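Local coordinates for protein neurotrypsin (Mus musculus, PDB 6H8M) that acts as an extracellular serine protease in neuronal plasticity, represented by its third scavenger receptor cysteine-rich (SRCR) domain, at residues Ile68-Val73 / Lys80-Cys85; Val19-Asn24 / Gly28-Asp33. One frame throughout, in Å; residues are numbered along the deposited sequence.

Contact 1. Residues Ile68-Val73 / Lys80-Cys85; sequences IHMDNV and KALADC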
loop_
_atom_site.group_PDB
_atom_site.type_symbol
_atom_site.label_atom_id
_atom_site.label_comp_id
_atom_site.label_asym_id
_atom_site.label_seq_id
_atom_site.Cartn_x
_atom_site.Cartn_y
_atom_site.Cartn_z
ATOM N N ILE A 68 -1.635 -11.101 4.792
ATOM C CA ILE A 68 -2.218 -9.810 4.435
ATOM C C ILE A 68 -2.354 -9.024 5.724
ATOM O O ILE A 68 -3.124 -9.380 6.586
ATOM C CB ILE A 68 -3.541 -9.984 3.700
ATOM C CG1 ILE A 68 -3.348 -10.890 2.480
ATOM C CG2 ILE A 68 -4.139 -8.619 3.331
ATOM C CD1 ILE A 68 -4.662 -11.198 1.784
ATOM N N HIS A 69 -1.459 -8.076 5.930
ATOM C CA HIS A 69 -1.283 -7.461 7.247
ATOM C C HIS A 69 -2.374 -6.447 7.543
ATOM O O HIS A 69 -2.694 -6.261 8.761
ATOM C CB HIS A 69 0.069 -6.785 7.373
ATOM C CG HIS A 69 1.189 -7.713 7.579
ATOM N ND1 HIS A 69 1.112 -8.723 8.494
ATOM C CD2 HIS A 69 2.449 -7.725 7.076
ATOM C CE1 HIS A 69 2.260 -9.358 8.546
ATOM N NE2 HIS A 69 3.128 -8.753 7.659
ATOM N N MET A 70 -2.871 -5.733 6.525
ATOM C CA MET A 70 -3.837 -4.675 6.793
ATOM C C MET A 70 -4.933 -4.783 5.729
ATOM O O MET A 70 -4.636 -5.108 4.557
ATOM C CB MET A 70 -3.198 -3.273 6.771
ATOM C CG MET A 70 -1.886 -3.192 7.515
ATOM S SD MET A 70 -0.950 -1.631 7.258
ATOM C CE MET A 70 0.206 -1.733 8.618
ATOM N N ASP A 71 -6.159 -4.523 6.167
ATOM C CA ASP A 71 -7.437 -4.862 5.492
ATOM C C ASP A 71 -8.176 -3.594 5.089
ATOM O O ASP A 71 -8.732 -3.549 3.959
ATOM C CB ASP A 71 -8.413 -5.621 6.401
ATOM C CG ASP A 71 -8.098 -7.092 6.612
ATOM O OD1 ASP A 71 -7.979 -7.822 5.586
ATOM O OD2 ASP A 71 -7.956 -7.489 7.805
ATOM N N ASN A 72 -8.170 -2.575 5.959
ATOM C CA ASN A 72 -8.912 -1.364 5.685
ATOM C C ASN A 72 -8.250 -0.181 6.361
ATOM O O ASN A 72 -8.646 0.227 7.439
ATOM C CB ASN A 72 -10.358 -1.422 6.203
ATOM C CG ASN A 72 -11.361 -1.462 5.073
ATOM O OD1 ASN A 72 -11.793 -0.416 4.583
ATOM N ND2 ASN A 72 -11.724 -2.660 4.656
ATOM N N VAL A 73 -7.312 0.415 5.649
ATOM C CA VAL A 73 -6.575 1.550 6.130
ATOM C C VAL A 73 -7.392 2.786 5.760
ATOM O O VAL A 73 -7.881 2.798 4.629
ATOM C CB VAL A 73 -5.190 1.560 5.442
ATOM C CG1 VAL A 73 -4.333 2.720 5.896
ATOM C CG2 VAL A 73 -4.448 0.247 5.631
ATOM N N LYS A 80 2.618 11.515 6.893
ATOM C CA LYS A 80 4.012 11.371 6.496
ATOM C C LYS A 80 4.376 9.886 6.482
ATOM O O LYS A 80 5.436 9.536 6.028
ATOM C CB LYS A 80 4.946 12.167 7.420
ATOM C CG LYS A 80 5.012 13.668 7.120
ATOM C CD LYS A 80 5.855 14.450 8.120
ATOM C CE LYS A 80 5.581 15.939 8.097
ATOM N NZ LYS A 80 6.490 16.663 9.017
ATOM N N ALA A 81 3.524 9.033 7.048
ATOM C CA ALA A 81 3.913 7.616 7.234
ATOM C C ALA A 81 2.649 6.787 7.391
ATOM O O ALA A 81 1.665 7.246 7.966
ATOM C CB ALA A 81 4.814 7.435 8.419
ATOM N N LEU A 82 2.711 5.551 6.887
ATOM C CA LEU A 82 1.585 4.639 6.897
ATOM C C LEU A 82 1.091 4.442 8.336
ATOM O O LEU A 82 -0.129 4.372 8.553
ATOM C CB LEU A 82 2.035 3.302 6.319
ATOM C CG LEU A 82 0.944 2.233 6.262
ATOM C CD1 LEU A 82 -0.242 2.700 5.464
ATOM C CD2 LEU A 82 1.532 0.946 5.708
ATOM N N ALA A 83 2.031 4.421 9.278
ATOM C CA ALA A 83 1.746 4.179 10.724
ATOM C C ALA A 83 0.769 5.204 11.267
ATOM O O ALA A 83 0.096 4.944 12.282
ATOM C CB ALA A 83 3.036 4.212 11.517
ATOM N N ASP A 84 0.760 6.404 10.678
ATOM C CA ASP A 84 -0.099 7.520 11.174
ATOM C C ASP A 84 -1.498 7.407 10.578
ATOM O O ASP A 84 -2.391 8.126 10.946
ATOM C CB ASP A 84 0.495 8.890 10.829
ATOM C CG ASP A 84 1.880 9.114 11.391
ATOM O OD1 ASP A 84 2.168 8.505 12.407
ATOM O OD2 ASP A 84 2.683 9.834 10.763
ATOM N N CYS A 85 -1.694 6.562 9.561
ATOM C CA CYS A 85 -3.075 6.335 9.081
ATOM C C CYS A 85 -3.803 5.583 10.188
ATOM O O CYS A 85 -3.165 5.168 11.106
ATOM C CB CYS A 85 -3.093 5.561 7.771
ATOM S SG CYS A 85 -2.319 6.527 6.455
#
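Met70 and Leu82 reach toward each other tip to tip inside the hydrophobic core of this SRCR domain, where strand 68-74 of the curved sheet faces the short 3-10 turn 82-84. The thioether carries the meeting: Met70 SD lies 3.9 Å from Leu82 CD2, and the terminal methyl CE follows at 4.2 Å from the same CD2. Met70 can span the distance because its chain is extended beyond CG (chi2 169°, chi3 164°). Leu82 answers from the other side with CG swung anti to its backbone N (chi1 -180°), which carries both methyls toward strand 68-74. The fork then divides the work: CD2 goes to the methionine, while CD1 turns to Val73.

Val73 meets Leu82 differently, the two side chains crossing at about a right angle, with Val73 CG1 set 4.1 Å from Leu82 CD1. The same CG1 also serves Cys85, so a single valine methyl touches both Leu82 and Cys85. No hydrogen bond crosses between the segments; the contact is purely apolar and all four participants are buried. The turn itself is held by backbone bonds, from Asp84 N to Ala81 O at 3.0 Å and from Cys85 N to Leu82 O at 2.9 Å, the second of which links Leu82 directly to Cys85.

Helix 37-46 packs against this side of the core, with Ile43 touching Leu82 and Val42 touching Cys85, while Gln46 OE1 accepts a bond from Leu82 N. Cys85 is also bonded to Cys75, so a disulfide ties the 80-85 segment to the chain just after Val73, beside the apolar contact. There, Cys85 CB approaches Val73 CG1 to 3.6 Å.

Contact 2. Residues Val19-Asn24 / Gly28-Asp33; sequences VEVFVN and GTICDD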
loop_
_atom_site.group_PDB
_atom_site.type_symbol
_atom_site.label_atom_id
_atom_site.label_comp_id
_atom_site.label_asym_id
_atom_site.label_seq_id
_atom_site.Cartn_x
_atom_site.Cartn_y
_atom_site.Cartn_z
ATOM N N VAL A 19 2.684 -2.933 -2.633
ATOM C CA VAL A 19 3.128 -2.469 -1.292
ATOM C C VAL A 19 3.299 -3.650 -0.365
ATOM O O VAL A 19 2.390 -4.474 -0.262
ATOM C CB VAL A 19 2.114 -1.485 -0.682
ATOM C CG1 VAL A 19 2.731 -1.013 0.647
ATOM C CG2 VAL A 19 1.878 -0.310 -1.624
ATOM N N GLU A 20 4.507 -3.806 0.222
ATOM C CA GLU A 20 4.712 -4.791 1.252
ATOM C C GLU A 20 5.139 -4.063 2.528
ATOM O O GLU A 20 5.904 -3.073 2.495
ATOM C CB GLU A 20 5.684 -5.887 0.802
ATOM C CG GLU A 20 5.072 -6.663 -0.386
ATOM C CD GLU A 20 5.675 -7.957 -0.830
ATOM O OE1 GLU A 20 4.967 -8.703 -1.561
ATOM O OE2 GLU A 20 6.818 -8.173 -0.436
ATOM N N VAL A 21 4.669 -4.590 3.662
ATOM C CA VAL A 21 4.956 -3.984 4.928
ATOM C C VAL A 21 5.422 -5.067 5.895
ATOM O O VAL A 21 5.003 -6.227 5.786
ATOM C CB VAL A 21 3.734 -3.263 5.491
ATOM C CG1 VAL A 21 3.166 -2.302 4.478
ATOM C CG2 VAL A 21 2.646 -4.264 5.860
ATOM N N PHE A 22 6.335 -4.706 6.805
ATOM C CA PHE A 22 6.955 -5.679 7.680
ATOM C C PHE A 22 6.362 -5.510 9.086
ATOM O O PHE A 22 6.513 -4.469 9.700
ATOM C CB PHE A 22 8.470 -5.490 7.757
ATOM C CG PHE A 22 9.182 -6.590 8.505
ATOM C CD1 PHE A 22 9.496 -7.764 7.842
ATOM C CD2 PHE A 22 9.466 -6.503 9.873
ATOM C CE1 PHE A 22 10.138 -8.795 8.500
ATOM C CE2 PHE A 22 10.105 -7.550 10.535
ATOM C CZ PHE A 22 10.440 -8.688 9.850
ATOM N N VAL A 23 5.635 -6.533 9.508
ATOM C CA VAL A 23 4.795 -6.522 10.736
ATOM C C VAL A 23 4.896 -7.917 11.344
ATOM O O VAL A 23 4.804 -8.885 10.618
ATOM C CB VAL A 23 3.332 -6.234 10.370
ATOM C CG1 VAL A 23 2.427 -6.200 11.588
ATOM C CG2 VAL A 23 3.168 -4.904 9.662
ATOM N N ASN A 24 5.023 -8.032 12.669
ATOM C CA ASN A 24 4.981 -9.323 13.316
ATOM C C ASN A 24 5.976 -10.305 12.695
ATOM O O ASN A 24 5.654 -11.455 12.475
ATOM C CB ASN A 24 3.541 -9.850 13.274
ATOM C CG ASN A 24 2.659 -9.084 14.239
ATOM O OD1 ASN A 24 3.151 -8.570 15.219
ATOM N ND2 ASN A 24 1.390 -8.961 13.922
ATOM N N GLY A 28 4.413 -8.745 4.428
ATOM C CA GLY A 28 3.074 -9.096 3.947
ATOM C C GLY A 28 2.437 -7.943 3.221
ATOM O O GLY A 28 3.047 -6.864 3.082
ATOM N N THR A 29 1.232 -8.138 2.743
ATOM C CA THR A 29 0.627 -7.181 1.805
ATOM C C THR A 29 -0.476 -6.397 2.497
ATOM O O THR A 29 -0.746 -6.583 3.657
ATOM C CB THR A 29 0.119 -7.933 0.565
ATOM O OG1 THR A 29 -0.771 -8.981 0.968
ATOM C CG2 THR A 29 1.275 -8.651 -0.092
ATOM N N ILE A 30 -1.092 -5.518 1.701
ATOM C CA ILE A 30 -2.193 -4.684 2.114
ATOM C C ILE A 30 -3.356 -4.891 1.147
ATOM O O ILE A 30 -3.195 -4.827 -0.089
ATOM C CB ILE A 30 -1.763 -3.215 2.098
ATOM C CG1 ILE A 30 -0.534 -2.987 2.962
ATOM C CG2 ILE A 30 -2.910 -2.301 2.460
ATOM C CD1 ILE A 30 -0.156 -1.505 3.037
ATOM N N CYS A 31 -4.546 -5.140 1.681
ATOM C CA CYS A 31 -5.778 -5.306 0.888
ATOM C C CYS A 31 -6.186 -3.964 0.231
ATOM O O CYS A 31 -6.092 -2.926 0.848
ATOM C CB CYS A 31 -6.916 -5.810 1.764
ATOM S SG CYS A 31 -8.395 -6.212 0.810
ATOM N N ASP A 32 -6.721 -4.021 -0.992
ATOM C CA ASP A 32 -7.045 -2.810 -1.749
ATOM C C ASP A 32 -8.423 -2.259 -1.397
ATOM O O ASP A 32 -8.845 -1.307 -2.029
ATOM C CB ASP A 32 -6.908 -3.042 -3.259
ATOM C CG ASP A 32 -7.984 -3.973 -3.828
ATOM O OD1 ASP A 32 -8.827 -4.464 -3.040
ATOM O OD2 ASP A 32 -7.937 -4.270 -5.029
ATOM N N ASP A 33 -9.157 -2.872 -0.432
ATOM C CA ASP A 33 -10.479 -2.427 -0.086
ATOM C C ASP A 33 -10.328 -1.004 0.471
ATOM O O ASP A 33 -9.605 -0.772 1.476
ATOM C CB ASP A 33 -11.094 -3.356 0.965
ATOM C CG ASP A 33 -12.588 -3.092 1.021
ATOM O OD1 ASP A 33 -13.250 -3.232 -0.038
ATOM O OD2 ASP A 33 -13.013 -2.581 2.040
HETATM O O HOH W 1 -0.082 -5.085 -1.064
#
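Ile30 reaches from strand 26-30 toward Val19 and Val21 on the neighbouring strand 18-23. From CB the isoleucine sends CG1 beside its own backbone N (chi1 -56°), which brings CG1 to 4.1 Å from Val21 CG1. One bond further, Ile30 CD1 touches both valines, 3.7 Å from Val21 CG1 and 3.8 Å from Val19 CG1. The approaches differ, since Ile30 crosses Val21 at about a right angle but meets Val19 at a slant. Leu82 packs against both Ile30 and Val21, extending this apolar patch into the core.

The backbones are joined by a reciprocal pair of hydrogen bonds between Val21 and Gly28. Val21 N donates to Gly28 O at 2.9 Å in a nearly straight bond (165° at the hydrogen), and Gly28 N returns one to Val21 O. Gly28 O also receives a CA-H...O contact from Glu20 CA at 3.2 Å. Away from the turn, toward Val19 and Ile30, the strands diverge, and a water bridges them, 2.7 Å from Val19 O and accepting a bond from Ile30 N.

Glu20 and Thr29 lie side by side and point the same way, bringing Glu20 OE1 to 4.0 Å from Thr29 CG2. Their polar ends turn to other partners: the carboxylate forms salt bridges with Arg7 and Arg18, and Thr29 OG1 is hydrogen-bonded to Asp100. This is the beta hairpin of strands 18-23 and 26-30, part of the curved sheet of the SRCR fold, with its strands splayed beyond the Val21-Gly28 pair.

In the fold
From the N terminus, strand 6-10 forms the sheet edge next to strand 18-23, which turns back into strand 26-30; contact 2 closes this tight hairpin. Helix 37-46 and the strand 53-56 come next, before the chain returns beside strand 26-30, parallel to it, as strand 68-74. Contact 1 then closes a second short loop, from strand 68-74 to the turn before strand 86-87. The two closures follow in series, neither enclosing nor crossing the other. In space they adjoin, their centres about 8 Å apart, because strands 26-30 and 68-74 are neighbours in one sheet. Probable backbone hydrogen bonds join His69 N to Thr29 O and Cys31 N to Met70 O.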